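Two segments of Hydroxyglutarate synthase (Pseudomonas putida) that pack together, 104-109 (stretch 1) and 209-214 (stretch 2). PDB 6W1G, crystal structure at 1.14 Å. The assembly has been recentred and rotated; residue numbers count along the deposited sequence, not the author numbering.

Stretch 1, residues 104-109: AGVPVH
Stretch 2 (209-214) QHRLIA

A loop running into a strand meets the start of a helix, and the contact is built from shape rather than polarity: no hydrogen bond crosses between the stretches, and together they bury 244 Å².

Stretch 1 turns at Gly 105, whose phi/psi of 83/1 suits glycine, then extends through Val 106 (-95/125), bends at Pro 107 (-83/57) and enters the strand at Val 108 and His 109 (both near -140/157). Val 108 N donates to Val 106 O at 2.8 Å, tightening the bend around Pro 107. In stretch 2, His 210 (-169/135) leaves one helix and caps the next, which begins at Arg 211 with phi/psi near -60/-40. The register is set by Pro 107 and Leu 212, their CA atoms 7.9 Å apart.

The imidazole of His 210 (chi1 t, chi2 -78°) does two jobs. Its ND1 accepts from Leu 212 N at 3.3 Å, satisfying a free amide of the first helical turn, and this bond helps hold the ring while one face receives the proline. Pro 107, C-gamma endo, sets its CD 3.7 Å from the centroid of the His 210 ring and 10° off the normal, a CH-pi contact in which a polarised C-H meets the pi cloud. Val 106 CG1 approaches the same ring obliquely, 4.0 Å from His 210 CE1.

Leu 212 (chi1 t, chi2 149°, between wells) is a forked bump that meets two valines. Both its CD1 and its CD2 lie 3.5 Å from Val 108 CG1 (chi1 m), and CD1 also reaches 3.9 Å from Val 106 CG1 (chi1 t). Ile 213 (m, t) starts sideways, but its end comes nearer, bringing CG1 to 4.3 Å from Pro 107 CG. The proline ring thus fills a hollow bordered by imidazole and isoleucine. The rule is complementary shape around a capped helix start.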

ATOM      1  N   ALA A 104     -18.868  -0.418   5.801  1.00 59.84           N
ATOM      2  CA  ALA A 104     -18.820   1.010   6.074  1.00 58.34           C
ATOM      3  C   ALA A 104     -19.640   1.831   5.088  1.00 58.05           C
ATOM      4  O   ALA A 104     -19.480   3.053   5.043  1.00 58.67           O
ATOM      5  CB  ALA A 104     -17.368   1.500   6.065  1.00 58.17           C
ATOM      6  N   GLY A 105     -20.496   1.195   4.296  1.00 56.82           N
ATOM      7  CA  GLY A 105     -21.386   1.884   3.385  1.00 54.38           C
ATOM      8  C   GLY A 105     -20.786   2.291   2.054  1.00 51.82           C
ATOM      9  O   GLY A 105     -21.486   2.915   1.247  1.00 52.93           O
ATOM     10  N   VAL A 106     -19.515   1.989   1.804  1.00 47.72           N
ATOM     11  CA  VAL A 106     -18.866   2.297   0.529  1.00 44.00           C
ATOM     12  C   VAL A 106     -18.953   1.077  -0.382  1.00 37.73           C
ATOM     13  O   VAL A 106     -18.519  -0.020   0.008  1.00 37.64           O
ATOM     14  CB  VAL A 106     -17.397   2.700   0.729  1.00 45.34           C
ATOM     15  CG1 VAL A 106     -16.785   3.163  -0.591  1.00 44.97           C
ATOM     16  CG2 VAL A 106     -17.269   3.774   1.804  1.00 46.91           C
ATOM     17  N   PRO A 107     -19.486   1.208  -1.601  1.00 31.54           N
ATOM     18  CA  PRO A 107     -19.788   0.020  -2.427  1.00 30.29           C
ATOM     19  C   PRO A 107     -18.580  -0.521  -3.198  1.00 27.53           C
ATOM     20  O   PRO A 107     -18.615  -0.678  -4.421  1.00 26.03           O
ATOM     21  CB  PRO A 107     -20.888   0.552  -3.356  1.00 32.30           C
ATOM     22  CG  PRO A 107     -20.514   1.980  -3.562  1.00 32.88           C
ATOM     23  CD  PRO A 107     -20.029   2.442  -2.200  1.00 34.64           C
ATOM     24  N   VAL A 108     -17.508  -0.848  -2.466  1.00 24.72           N
ATOM     25  CA  VAL A 108     -16.321  -1.444  -3.053  1.00 21.74           C
ATOM     26  C   VAL A 108     -15.777  -2.551  -2.146  1.00 20.27           C
ATOM     27  O   VAL A 108     -16.008  -2.574  -0.935  1.00 22.46           O
ATOM     28  CB  VAL A 108     -15.165  -0.442  -3.336  1.00 22.99           C
ATOM     29  CG1 VAL A 108     -15.555   0.657  -4.336  1.00 24.91           C
ATOM     30  CG2 VAL A 108     -14.642   0.165  -2.038  1.00 26.92           C
ATOM     31  N   HIS A 109     -14.998  -3.452  -2.760  1.00 17.20           N
ATOM     32  CA  HIS A 109     -14.099  -4.339  -2.019  1.00 15.89           C
ATOM     33  C   HIS A 109     -12.809  -4.444  -2.821  1.00 14.43           C
ATOM     34  O   HIS A 109     -12.817  -4.218  -4.040  1.00 14.42           O
ATOM     35  CB  HIS A 109     -14.722  -5.683  -1.629  1.00 16.88           C
ATOM     36  CG  HIS A 109     -15.378  -6.456  -2.708  1.00 17.20           C
ATOM     37  ND1 HIS A 109     -15.862  -7.714  -2.442  1.00 18.47           N
ATOM     38  CD2 HIS A 109     -15.677  -6.190  -3.999  1.00 17.79           C
ATOM     39  CE1 HIS A 109     -16.471  -8.178  -3.522  1.00 19.24           C
ATOM     40  NE2 HIS A 109     -16.375  -7.278  -4.478  1.00 19.18           N
ATOM     41  N   GLN A 209     -25.835   9.054  -6.030  1.00 53.40           N
ATOM     42  CA  GLN A 209     -25.903   7.715  -5.466  1.00 52.11           C
ATOM     43  C   GLN A 209     -24.685   7.446  -4.593  1.00 50.91           C
ATOM     44  O   GLN A 209     -24.815   6.993  -3.451  1.00 52.52           O
ATOM     45  CB  GLN A 209     -26.014   6.696  -6.600  1.00 54.71           C
ATOM     46  CG  GLN A 209     -26.191   5.266  -6.145  1.00 56.97           C
ATOM     47  CD  GLN A 209     -27.587   4.971  -5.625  1.00 59.58           C
ATOM     48  OE1 GLN A 209     -28.554   5.645  -5.980  1.00 59.70           O
ATOM     49  NE2 GLN A 209     -27.695   3.954  -4.781  1.00 61.07           N
ATOM     50  N   HIS A 210     -23.493   7.724  -5.115  1.00 45.79           N
ATOM     51  CA  HIS A 210     -22.256   7.708  -4.353  1.00 42.92           C
ATOM     52  C   HIS A 210     -21.190   8.343  -5.233  1.00 38.50           C
ATOM     53  O   HIS A 210     -21.111   8.032  -6.423  1.00 35.47           O
ATOM     54  CB  HIS A 210     -21.862   6.262  -3.987  1.00 44.26           C
ATOM     55  CG  HIS A 210     -21.002   6.162  -2.770  1.00 45.15           C
ATOM     56  ND1 HIS A 210     -19.655   6.444  -2.795  1.00 45.92           N
ATOM     57  CD2 HIS A 210     -21.297   5.832  -1.491  1.00 44.80           C
ATOM     58  CE1 HIS A 210     -19.151   6.283  -1.584  1.00 45.12           C
ATOM     59  NE2 HIS A 210     -20.132   5.930  -0.770  1.00 44.34           N
ATOM     60  N   ARG A 211     -20.386   9.241  -4.653  1.00 38.43           N
ATOM     61  CA  ARG A 211     -19.339   9.879  -5.440  1.00 38.55           C
ATOM     62  C   ARG A 211     -18.454   8.844  -6.107  1.00 33.60           C
ATOM     63  O   ARG A 211     -17.971   9.059  -7.223  1.00 32.58           O
ATOM     64  CB  ARG A 211     -18.497  10.811  -4.571  1.00 43.54           C
ATOM     65  CG  ARG A 211     -17.813  10.134  -3.400  1.00 49.09           C
ATOM     66  CD  ARG A 211     -17.823  11.022  -2.146  1.00 55.72           C
ATOM     67  NE  ARG A 211     -17.083  12.269  -2.320  1.00 60.38           N
ATOM     68  CZ  ARG A 211     -15.998  12.623  -1.630  1.00 63.80           C
ATOM     69  NH1 ARG A 211     -15.411  13.788  -1.882  1.00 64.08           N
ATOM     70  NH2 ARG A 211     -15.503  11.836  -0.686  1.00 64.91           N
ATOM     71  N   LEU A 212     -18.240   7.703  -5.452  1.00 32.36           N
ATOM     72  CA  LEU A 212     -17.382   6.670  -6.014  1.00 30.89           C
ATOM     73  C   LEU A 212     -17.991   6.037  -7.259  1.00 28.73           C
ATOM     74  O   LEU A 212     -17.270   5.672  -8.191  1.00 28.47           O
ATOM     75  CB  LEU A 212     -17.107   5.613  -4.951  1.00 34.44           C
ATOM     76  CG  LEU A 212     -15.984   4.643  -5.285  1.00 37.19           C
ATOM     77  CD1 LEU A 212     -15.281   4.177  -4.036  1.00 39.58           C
ATOM     78  CD2 LEU A 212     -16.559   3.469  -6.066  1.00 38.56           C
ATOM     79  N   ILE A 213     -19.313   5.925  -7.312  1.00 28.81           N
ATOM     80  CA  ILE A 213     -19.940   5.363  -8.501  1.00 26.69           C
ATOM     81  C   ILE A 213     -19.676   6.243  -9.714  1.00 24.90           C
ATOM     82  O   ILE A 213     -19.375   5.741 -10.797  1.00 22.46           O
ATOM     83  CB  ILE A 213     -21.439   5.132  -8.237  1.00 30.62           C
ATOM     84  CG1 ILE A 213     -21.602   4.069  -7.139  1.00 34.83           C
ATOM     85  CG2 ILE A 213     -22.170   4.741  -9.496  1.00 32.98           C
ATOM     86  CD1 ILE A 213     -23.011   3.954  -6.600  1.00 36.98           C
ATOM     87  N   ALA A 214     -19.784   7.571  -9.556  1.00 23.95           N
ATOM     88  CA  ALA A 214     -19.474   8.455 -10.672  1.00 23.48           C
ATOM     89  C   ALA A 214     -17.992   8.386 -11.055  1.00 22.94           C
ATOM     90  O   ALA A 214     -17.653   8.356 -12.245  1.00 21.96           O
ATOM     91  CB  ALA A 214     -19.873   9.889 -10.347  1.00 24.96           C
TER